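Local coordinates for protein peptidase S15/CocE/NonD (Thaumarchaeota archaeon SCGC AB-539-E09, PDB 4PF1) that acts as a serine aminopeptidase of the alpha/beta hydrolase fold, related to the X-Pro dipeptidyl-peptidases, and probably cleaves peptides near their N-terminus, at residues A[401-406]-A[619-624]; A[476-481]-A[570-575]; A[486-491]-A[560-565]. All coordinates share one frame; numbering follows the deposited sequence.

Interaction 1: residues A[401-406]-A[619-624]; sequences AHYCDL and AIEIHI
H402, C404 and L406 pair with I624, I622 and I620 as hydrogen-bonded pairs of two antiparallel strands. The strand axes approach to 4.4 Å, with N-to-C directions 158° apart. Each pair is joined by two backbone bonds, such as C404 N to I622 O at 2.9 Å. Y403 with H623 and D405 with E621 form the non-hydrogen-bonded pairs between them.

The face of H402, C404, L406, I620, I622 and I624 is mostly apolar. C404 SG touches I624 CD1 at 3.6 Å and I622 CD1 at 3.8 Å. H402 CG sits between the backbone N and the carbonyl carbon (chi1 49°), and the imidazole lies against I624. I624 CB stands over the ring face in a CH-pi contact, and I624 O lies over a face of the ring, offset toward its rim.

The other face is polar. Y403 OH donates to E621 OE1 at 2.7 Å and meets it from above the carboxylate plane. Ring and carboxylate are nearly perpendicular, 87° apart. D405 lies beside E621, pointing the same way, with OD1 3.4 Å from E621 CG. R491 NH1 forms salt bridges to D405 OD2 and E621 OE2. An alanine in place of E621 would probably leave the Y403 hydroxyl without this acceptor and R491 with one carboxylate fewer. The shared arginine is likely to offset the repulsion between the two acids, so that both can stay ionised side by side.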
loop_
_atom_site.group_PDB
_atom_site.type_symbol
_atom_site.label_atom_id
_atom_site.label_comp_id
_atom_site.label_asym_id
_atom_site.label_seq_id
_atom_site.Cartn_x
_atom_site.Cartn_y
_atom_site.Cartn_z
ATOM N N ALA A 401 24.467 38.186 5.347
ATOM C CA ALA A 401 24.992 36.941 5.918
ATOM C C ALA A 401 25.820 37.172 7.200
ATOM O O ALA A 401 26.336 38.273 7.411
ATOM C CB ALA A 401 25.847 36.233 4.882
ATOM N N HIS A 402 25.955 36.112 8.046
ATOM C CA HIS A 402 26.745 36.122 9.287
ATOM C C HIS A 402 27.047 34.689 9.769
ATOM O O HIS A 402 26.133 33.887 9.968
ATOM C CB HIS A 402 26.081 36.959 10.409
ATOM C CG HIS A 402 24.629 36.668 10.647
ATOM N ND1 HIS A 402 24.203 36.035 11.803
ATOM C CD2 HIS A 402 23.545 36.998 9.906
ATOM C CE1 HIS A 402 22.884 35.977 11.715
ATOM N NE2 HIS A 402 22.443 36.533 10.585
ATOM N N TYR A 403 28.345 34.385 9.942
ATOM C CA TYR A 403 28.871 33.081 10.357
ATOM C C TYR A 403 29.038 33.055 11.897
ATOM O O TYR A 403 29.833 33.825 12.441
ATOM C CB TYR A 403 30.198 32.826 9.598
ATOM C CG TYR A 403 31.166 31.851 10.229
ATOM C CD1 TYR A 403 30.937 30.479 10.175
ATOM C CD2 TYR A 403 32.385 32.286 10.743
ATOM C CE1 TYR A 403 31.856 29.571 10.699
ATOM C CE2 TYR A 403 33.314 31.387 11.265
ATOM C CZ TYR A 403 33.044 30.031 11.245
ATOM O OH TYR A 403 33.958 29.146 11.761
ATOM N N CYS A 404 28.235 32.212 12.596
ATOM C CA CYS A 404 28.227 32.167 14.066
ATOM C C CYS A 404 28.352 30.731 14.637
ATOM O O CYS A 404 28.376 29.755 13.885
ATOM C CB CYS A 404 26.986 32.869 14.610
ATOM S SG CYS A 404 25.440 31.968 14.331
ATOM N N ASP A 405 28.421 30.626 15.984
ATOM C CA ASP A 405 28.579 29.366 16.705
ATOM C C ASP A 405 27.308 28.941 17.434
ATOM O O ASP A 405 26.683 29.743 18.128
ATOM C CB ASP A 405 29.738 29.467 17.716
ATOM C CG ASP A 405 31.131 29.306 17.132
ATOM O OD1 ASP A 405 31.258 29.292 15.887
ATOM O OD2 ASP A 405 32.094 29.204 17.920
ATOM N N LEU A 406 26.971 27.652 17.314
ATOM C CA LEU A 406 25.838 27.016 17.977
ATOM C C LEU A 406 26.387 26.081 19.063
ATOM O O LEU A 406 26.739 24.935 18.778
ATOM C CB LEU A 406 24.995 26.254 16.931
ATOM C CG LEU A 406 23.531 25.962 17.268
ATOM C CD1 LEU A 406 22.800 27.213 17.803
ATOM C CD2 LEU A 406 22.805 25.427 16.049
ATOM N N ALA A 619 30.915 23.388 19.689
ATOM C CA ALA A 619 29.874 24.111 18.963
ATOM C C ALA A 619 29.835 23.727 17.503
ATOM O O ALA A 619 30.821 23.218 16.965
ATOM C CB ALA A 619 30.115 25.613 19.075
ATOM N N ILE A 620 28.707 24.022 16.847
ATOM C CA ILE A 620 28.560 23.873 15.405
ATOM C C ILE A 620 28.762 25.253 14.803
ATOM O O ILE A 620 28.081 26.205 15.198
ATOM C CB ILE A 620 27.189 23.254 14.997
ATOM C CG1 ILE A 620 26.916 21.896 15.703
ATOM C CG2 ILE A 620 27.052 23.150 13.462
ATOM C CD1 ILE A 620 27.946 20.782 15.480
ATOM N N GLU A 621 29.736 25.380 13.901
ATOM C CA GLU A 621 30.013 26.641 13.222
ATOM C C GLU A 621 29.144 26.694 11.978
ATOM O O GLU A 621 29.401 25.965 11.019
ATOM C CB GLU A 621 31.507 26.767 12.883
ATOM C CG GLU A 621 32.426 26.699 14.096
ATOM C CD GLU A 621 33.915 26.651 13.797
ATOM O OE1 GLU A 621 34.292 26.647 12.602
ATOM O OE2 GLU A 621 34.707 26.626 14.766
ATOM N N ILE A 622 28.048 27.469 12.039
ATOM C CA ILE A 622 27.081 27.575 10.941
ATOM C C ILE A 622 27.020 28.997 10.383
ATOM O O ILE A 622 27.252 29.969 11.106
ATOM C CB ILE A 622 25.667 27.080 11.350
ATOM C CG1 ILE A 622 25.376 27.310 12.845
ATOM C CG2 ILE A 622 25.463 25.625 10.963
ATOM C CD1 ILE A 622 24.539 28.486 13.121
ATOM N N HIS A 623 26.678 29.106 9.095
ATOM C CA HIS A 623 26.580 30.375 8.393
ATOM C C HIS A 623 25.098 30.752 8.196
ATOM O O HIS A 623 24.423 30.195 7.326
ATOM C CB HIS A 623 27.336 30.275 7.056
ATOM C CG HIS A 623 27.346 31.534 6.255
ATOM N ND1 HIS A 623 28.150 32.604 6.603
ATOM C CD2 HIS A 623 26.683 31.835 5.114
ATOM C CE1 HIS A 623 27.934 33.527 5.682
ATOM N NE2 HIS A 623 27.062 33.107 4.762
ATOM N N ILE A 624 24.587 31.659 9.056
ATOM C CA ILE A 624 23.194 32.125 9.013
ATOM C C ILE A 624 23.086 33.311 8.054
ATOM O O ILE A 624 23.896 34.235 8.118
ATOM C CB ILE A 624 22.646 32.466 10.442
ATOM C CG1 ILE A 624 22.606 31.206 11.334
ATOM C CG2 ILE A 624 21.259 33.142 10.378
ATOM C CD1 ILE A 624 22.203 31.450 12.816
#

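Interaction 2: residues A[476-481]-A[570-575]; sequences EPLKEP and HRIMVQ
L478 and H570 meet through one backbone hydrogen bond, where the loop leaving edge strand 471-474 passes the start of its inner neighbour, 571-577. The loop 476-481 links strands 471-474 and 482-486. H570 just precedes strand 571-577, on which 571-575 lie; this strand pairs with 471-474 in an antiparallel sheet. L478 N donates to H570 O at 2.9 Å, nearly straight at 174°. The same oxygen lies 3.4 Å from L478 CG, so the leucine side chain packs beside the bond. L478 CD1 reaches I572 CD1 only loosely, at 4.4 Å, and F566 touches both side chains.

R571 packs on P477. Its chain is extended from CG to NE and runs beside the proline ring, pointing the same way. P477 CD sits over the centre of one guanidinium face, 3.8 Å from R571 CZ. The E476 chain is bent at chi2 (-56°), and its carboxylate comes alongside the same group. E476 OE1 is 4.0 Å from R571 NH1 but well out of the guanidinium plane. No N-H points at it, so any attraction is probably one of charge alone. R571 is deposited in two conformers, and these contacts are those of one of them. It also packs on R237 of a second subunit.

CB of H570 points away from the loop, and ND1 bonds to D509 OD1. The loop is thus tied by one bond to an inner strand of an antiparallel beta domain, here the C-terminal non-catalytic domain of the S15 family.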
loop_
_atom_site.group_PDB
_atom_site.type_symbol
_atom_site.label_atom_id
_atom_site.label_comp_id
_atom_site.label_asym_id
_atom_site.label_seq_id
_atom_site.Cartn_x
_atom_site.Cartn_y
_atom_site.Cartn_z
ATOM N N GLU A 476 15.153 25.741 21.908
ATOM C CA GLU A 476 13.723 25.821 22.211
ATOM C C GLU A 476 12.983 26.024 20.868
ATOM O O GLU A 476 13.650 26.376 19.886
ATOM C CB GLU A 476 13.433 26.961 23.211
ATOM C CG GLU A 476 13.749 26.615 24.664
ATOM C CD GLU A 476 13.072 25.375 25.227
ATOM O OE1 GLU A 476 11.833 25.253 25.093
ATOM O OE2 GLU A 476 13.783 24.533 25.823
ATOM N N PRO A 477 11.652 25.759 20.744
ATOM C CA PRO A 477 10.992 25.982 19.436
ATOM C C PRO A 477 11.193 27.419 18.948
ATOM O O PRO A 477 11.021 28.362 19.726
ATOM C CB PRO A 477 9.513 25.683 19.716
ATOM C CG PRO A 477 9.505 24.880 20.958
ATOM C CD PRO A 477 10.683 25.316 21.767
ATOM N N LEU A 478 11.633 27.574 17.687
ATOM C CA LEU A 478 11.924 28.877 17.083
ATOM C C LEU A 478 10.665 29.708 16.908
ATOM O O LEU A 478 9.628 29.180 16.508
ATOM C CB LEU A 478 12.637 28.709 15.729
ATOM C CG LEU A 478 14.004 28.010 15.752
ATOM C CD1 LEU A 478 14.503 27.782 14.364
ATOM C CD2 LEU A 478 15.037 28.806 16.550
ATOM N N LYS A 479 10.753 31.008 17.226
ATOM C CA LYS A 479 9.621 31.927 17.117
ATOM C C LYS A 479 9.603 32.602 15.744
ATOM O O LYS A 479 8.556 33.071 15.300
ATOM C CB LYS A 479 9.658 32.965 18.245
ATOM C CG LYS A 479 9.322 32.370 19.609
ATOM C CD LYS A 479 8.825 33.423 20.581
ATOM C CE LYS A 479 7.795 32.871 21.539
ATOM N NZ LYS A 479 6.473 32.671 20.883
ATOM N N GLU A 480 10.759 32.629 15.067
ATOM C CA GLU A 480 10.911 33.192 13.726
ATOM C C GLU A 480 11.771 32.241 12.863
ATOM O O GLU A 480 12.503 31.418 13.423
ATOM C CB GLU A 480 11.536 34.604 13.790
ATOM C CG GLU A 480 10.607 35.685 14.337
ATOM C CD GLU A 480 9.407 36.076 13.486
ATOM O OE1 GLU A 480 8.421 36.590 14.062
ATOM O OE2 GLU A 480 9.462 35.901 12.247
ATOM N N PRO A 481 11.695 32.310 11.508
ATOM C CA PRO A 481 12.504 31.388 10.688
ATOM C C PRO A 481 14.013 31.657 10.786
ATOM O O PRO A 481 14.433 32.811 10.892
ATOM C CB PRO A 481 11.987 31.633 9.269
ATOM C CG PRO A 481 11.440 33.012 9.296
ATOM C CD PRO A 481 10.859 33.190 10.661
ATOM N N HIS A 570 9.823 24.806 14.852
ATOM C CA HIS A 570 10.867 23.789 14.693
ATOM C C HIS A 570 12.024 24.041 15.661
ATOM O O HIS A 570 12.214 25.173 16.110
ATOM C CB HIS A 570 11.411 23.770 13.243
ATOM C CG HIS A 570 10.439 23.292 12.207
ATOM N ND1 HIS A 570 10.614 22.084 11.559
ATOM C CD2 HIS A 570 9.346 23.905 11.698
ATOM C CE1 HIS A 570 9.619 21.990 10.693
ATOM N NE2 HIS A 570 8.830 23.062 10.740
ATOM N N ARG A 571 12.798 22.992 15.969
ATOM C CA ARG A 571 13.984 23.087 16.823
ATOM C C ARG A 571 15.223 22.679 16.034
ATOM O O ARG A 571 15.121 21.877 15.099
ATOM C CB ARG A 571 13.858 22.181 18.066
ATOM C CG ARG A 571 12.708 22.494 19.019
ATOM C CD ARG A 571 12.764 21.537 20.199
ATOM N NE ARG A 571 11.499 21.447 20.927
ATOM C CZ ARG A 571 11.384 21.584 22.246
ATOM N NH1 ARG A 571 12.452 21.852 22.989
ATOM N NH2 ARG A 571 10.199 21.468 22.830
ATOM N N ILE A 572 16.394 23.200 16.425
ATOM C CA ILE A 572 17.671 22.793 15.828
ATOM C C ILE A 572 18.267 21.781 16.800
ATOM O O ILE A 572 18.372 22.072 17.994
ATOM C CB ILE A 572 18.641 23.971 15.517
ATOM C CG1 ILE A 572 17.953 25.060 14.659
ATOM C CG2 ILE A 572 19.916 23.439 14.831
ATOM C CD1 ILE A 572 18.636 26.413 14.653
ATOM N N MET A 573 18.575 20.572 16.320
ATOM C CA MET A 573 19.105 19.519 17.179
ATOM C C MET A 573 20.495 19.069 16.753
ATOM O O MET A 573 20.813 19.032 15.563
ATOM C CB MET A 573 18.145 18.316 17.203
ATOM C CG MET A 573 18.633 17.141 18.033
ATOM S SD MET A 573 17.438 15.797 18.085
ATOM C CE MET A 573 16.356 16.382 19.388
ATOM N N VAL A 574 21.313 18.710 17.746
ATOM C CA VAL A 574 22.636 18.139 17.555
ATOM C C VAL A 574 22.690 16.796 18.306
ATOM O O VAL A 574 22.366 16.739 19.497
ATOM C CB VAL A 574 23.775 19.109 17.984
ATOM C CG1 VAL A 574 25.130 18.398 18.029
ATOM C CG2 VAL A 574 23.838 20.317 17.058
ATOM N N GLN A 575 23.047 15.718 17.593
ATOM C CA GLN A 575 23.216 14.389 18.179
ATOM C C GLN A 575 24.657 13.927 17.982
ATOM O O GLN A 575 25.211 14.103 16.896
ATOM C CB GLN A 575 22.222 13.378 17.579
ATOM C CG GLN A 575 20.823 13.458 18.199
ATOM C CD GLN A 575 19.869 12.389 17.704
ATOM O OE1 GLN A 575 20.264 11.291 17.298
ATOM N NE2 GLN A 575 18.578 12.672 17.779
#

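Interaction 3: residues A[486-491]-A[560-565]; sequences GQPVAR and PQVSHT
G486 and V562 form an antiparallel hydrogen-bonded pair. V562 N donates to G486 O at 2.8 Å, at an N-H...O angle of 163°. The return bond, G486 N to V562 O, is weak, at 3.0 Å and 129°. G486 has backbone angles at which a side chain would jam against the preceding carbonyl oxygen. Q561 CA adds a CH...O contact to G486 O.

The apolar contact is made by P488 and V562, which reach toward each other tip to tip. P488 CG is 3.7 Å from V562 CG2. P488 CD also rests on P560 O at 3.3 Å.

The polar side chains touch without bonding to each other. The Q561 chain is bent at chi2 (-56°), and its amide lies against Q487, with Q561 OE1 3.4 Å from Q487 CB. Each amide has a partner of its own: Q561 OE1 accepts from W391 NE1, and Q487 NE2 bonds to L559 O.

The contact joins the end of strand 482-486 to the start of strand 562-566. P488, close to strand 489-496, packs on I620 and I622 of strand 606-625. V562 packs on L528 and S529 of strand 525-534.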
loop_
_atom_site.group_PDB
_atom_site.type_symbol
_atom_site.label_atom_id
_atom_site.label_comp_id
_atom_site.label_asym_id
_atom_site.label_seq_id
_atom_site.Cartn_x
_atom_site.Cartn_y
_atom_site.Cartn_z
ATOM N N GLY A 486 25.643 26.927 3.264
ATOM C CA GLY A 486 27.050 26.555 3.247
ATOM C C GLY A 486 27.359 25.269 3.977
ATOM O O GLY A 486 26.496 24.397 4.118
ATOM N N GLN A 487 28.607 25.136 4.424
ATOM C CA GLN A 487 29.065 23.941 5.107
ATOM C C GLN A 487 29.183 24.176 6.619
ATOM O O GLN A 487 30.019 24.971 7.051
ATOM C CB GLN A 487 30.410 23.462 4.514
ATOM C CG GLN A 487 31.119 22.387 5.342
ATOM C CD GLN A 487 32.138 21.630 4.541
ATOM O OE1 GLN A 487 33.217 22.137 4.221
ATOM N NE2 GLN A 487 31.829 20.381 4.228
ATOM N N PRO A 488 28.378 23.458 7.444
ATOM C CA PRO A 488 28.559 23.555 8.898
ATOM C C PRO A 488 29.837 22.828 9.318
ATOM O O PRO A 488 30.217 21.845 8.683
ATOM C CB PRO A 488 27.313 22.862 9.468
ATOM C CG PRO A 488 26.456 22.485 8.276
ATOM C CD PRO A 488 27.354 22.454 7.100
ATOM N N VAL A 489 30.524 23.333 10.344
ATOM C CA VAL A 489 31.754 22.707 10.833
ATOM C C VAL A 489 31.609 22.440 12.330
ATOM O O VAL A 489 31.306 23.354 13.100
ATOM C CB VAL A 489 33.030 23.538 10.503
ATOM C CG1 VAL A 489 34.276 22.921 11.143
ATOM C CG2 VAL A 489 33.223 23.679 8.991
ATOM N N ALA A 490 31.782 21.175 12.731
ATOM C CA ALA A 490 31.696 20.797 14.130
ATOM C C ALA A 490 33.041 20.994 14.808
ATOM O O ALA A 490 34.040 20.383 14.404
ATOM C CB ALA A 490 31.241 19.349 14.262
ATOM N N ARG A 491 33.085 21.902 15.794
ATOM C CA ARG A 491 34.278 22.130 16.596
ATOM C C ARG A 491 34.065 21.354 17.873
ATOM O O ARG A 491 33.397 21.834 18.788
ATOM C CB ARG A 491 34.512 23.630 16.840
ATOM C CG ARG A 491 35.891 23.938 17.415
ATOM C CD ARG A 491 36.117 25.426 17.584
ATOM N NE ARG A 491 35.369 25.974 18.717
ATOM C CZ ARG A 491 34.346 26.816 18.602
ATOM N NH1 ARG A 491 33.949 27.231 17.404
ATOM N NH2 ARG A 491 33.714 27.254 19.683
ATOM N N PRO A 560 28.177 17.788 5.822
ATOM C CA PRO A 560 27.583 18.016 4.486
ATOM C C PRO A 560 26.874 19.366 4.358
ATOM O O PRO A 560 26.374 19.901 5.343
ATOM C CB PRO A 560 26.593 16.861 4.342
ATOM C CG PRO A 560 27.159 15.778 5.179
ATOM C CD PRO A 560 27.788 16.463 6.359
ATOM N N GLN A 561 26.837 19.906 3.137
ATOM C CA GLN A 561 26.246 21.213 2.829
ATOM C C GLN A 561 24.803 21.330 3.290
ATOM O O GLN A 561 24.071 20.333 3.332
ATOM C CB GLN A 561 26.315 21.513 1.317
ATOM C CG GLN A 561 27.705 21.374 0.700
ATOM C CD GLN A 561 28.770 22.217 1.366
ATOM O OE1 GLN A 561 28.595 23.415 1.616
ATOM N NE2 GLN A 561 29.921 21.612 1.621
ATOM N N VAL A 562 24.405 22.563 3.652
ATOM C CA VAL A 562 23.042 22.902 4.050
ATOM C C VAL A 562 22.560 24.140 3.281
ATOM O O VAL A 562 23.346 25.025 2.950
ATOM C CB VAL A 562 22.857 23.093 5.584
ATOM C CG1 VAL A 562 22.941 21.762 6.323
ATOM C CG2 VAL A 562 23.846 24.113 6.160
ATOM N N SER A 563 21.265 24.168 2.995
ATOM C CA SER A 563 20.521 25.255 2.368
ATOM C C SER A 563 19.127 25.062 2.869
ATOM O O SER A 563 18.361 24.283 2.298
ATOM C CB SER A 563 20.617 25.183 0.844
ATOM O OG SER A 563 20.122 26.373 0.256
ATOM N N HIS A 564 18.869 25.580 4.071
ATOM C CA HIS A 564 17.647 25.257 4.778
ATOM C C HIS A 564 17.095 26.411 5.591
ATOM O O HIS A 564 17.848 27.244 6.104
ATOM C CB HIS A 564 17.953 24.074 5.721
ATOM C CG HIS A 564 16.766 23.500 6.428
ATOM N ND1 HIS A 564 15.824 22.748 5.753
ATOM C CD2 HIS A 564 16.451 23.523 7.743
ATOM C CE1 HIS A 564 14.947 22.372 6.669
ATOM N NE2 HIS A 564 15.289 22.804 7.882
ATOM N N THR A 565 15.771 26.418 5.753
ATOM C CA THR A 565 15.092 27.333 6.644
ATOM C C THR A 565 14.472 26.516 7.771
ATOM O O THR A 565 13.606 25.678 7.520
ATOM C CB THR A 565 14.052 28.196 5.900
ATOM O OG1 THR A 565 14.734 29.096 5.034
ATOM C CG2 THR A 565 13.171 29.001 6.854
#

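All three contacts belong to the C-terminal non-catalytic domain. Interactions 1 and 3 reach the same sheet, in which strands 606-625 and 489-496 are neighbours. E621 N to V489 O probably bonds them, I620 packs on A490, and R491 of interaction 3 carries the charge link between the two contacts. Interaction 1 is a full strand pair with a mostly apolar and a polar face. Interaction 3 is the most buried and is a short pairing flanked by the P488-V562 contact. Interaction 2 lies nearer the surface, with one backbone bond, a proline over a guanidinium face and a distant pair of opposite charges. It meets interaction 1 through L406 on I572 and I620 on V574, and interaction 3 through P481 on T565.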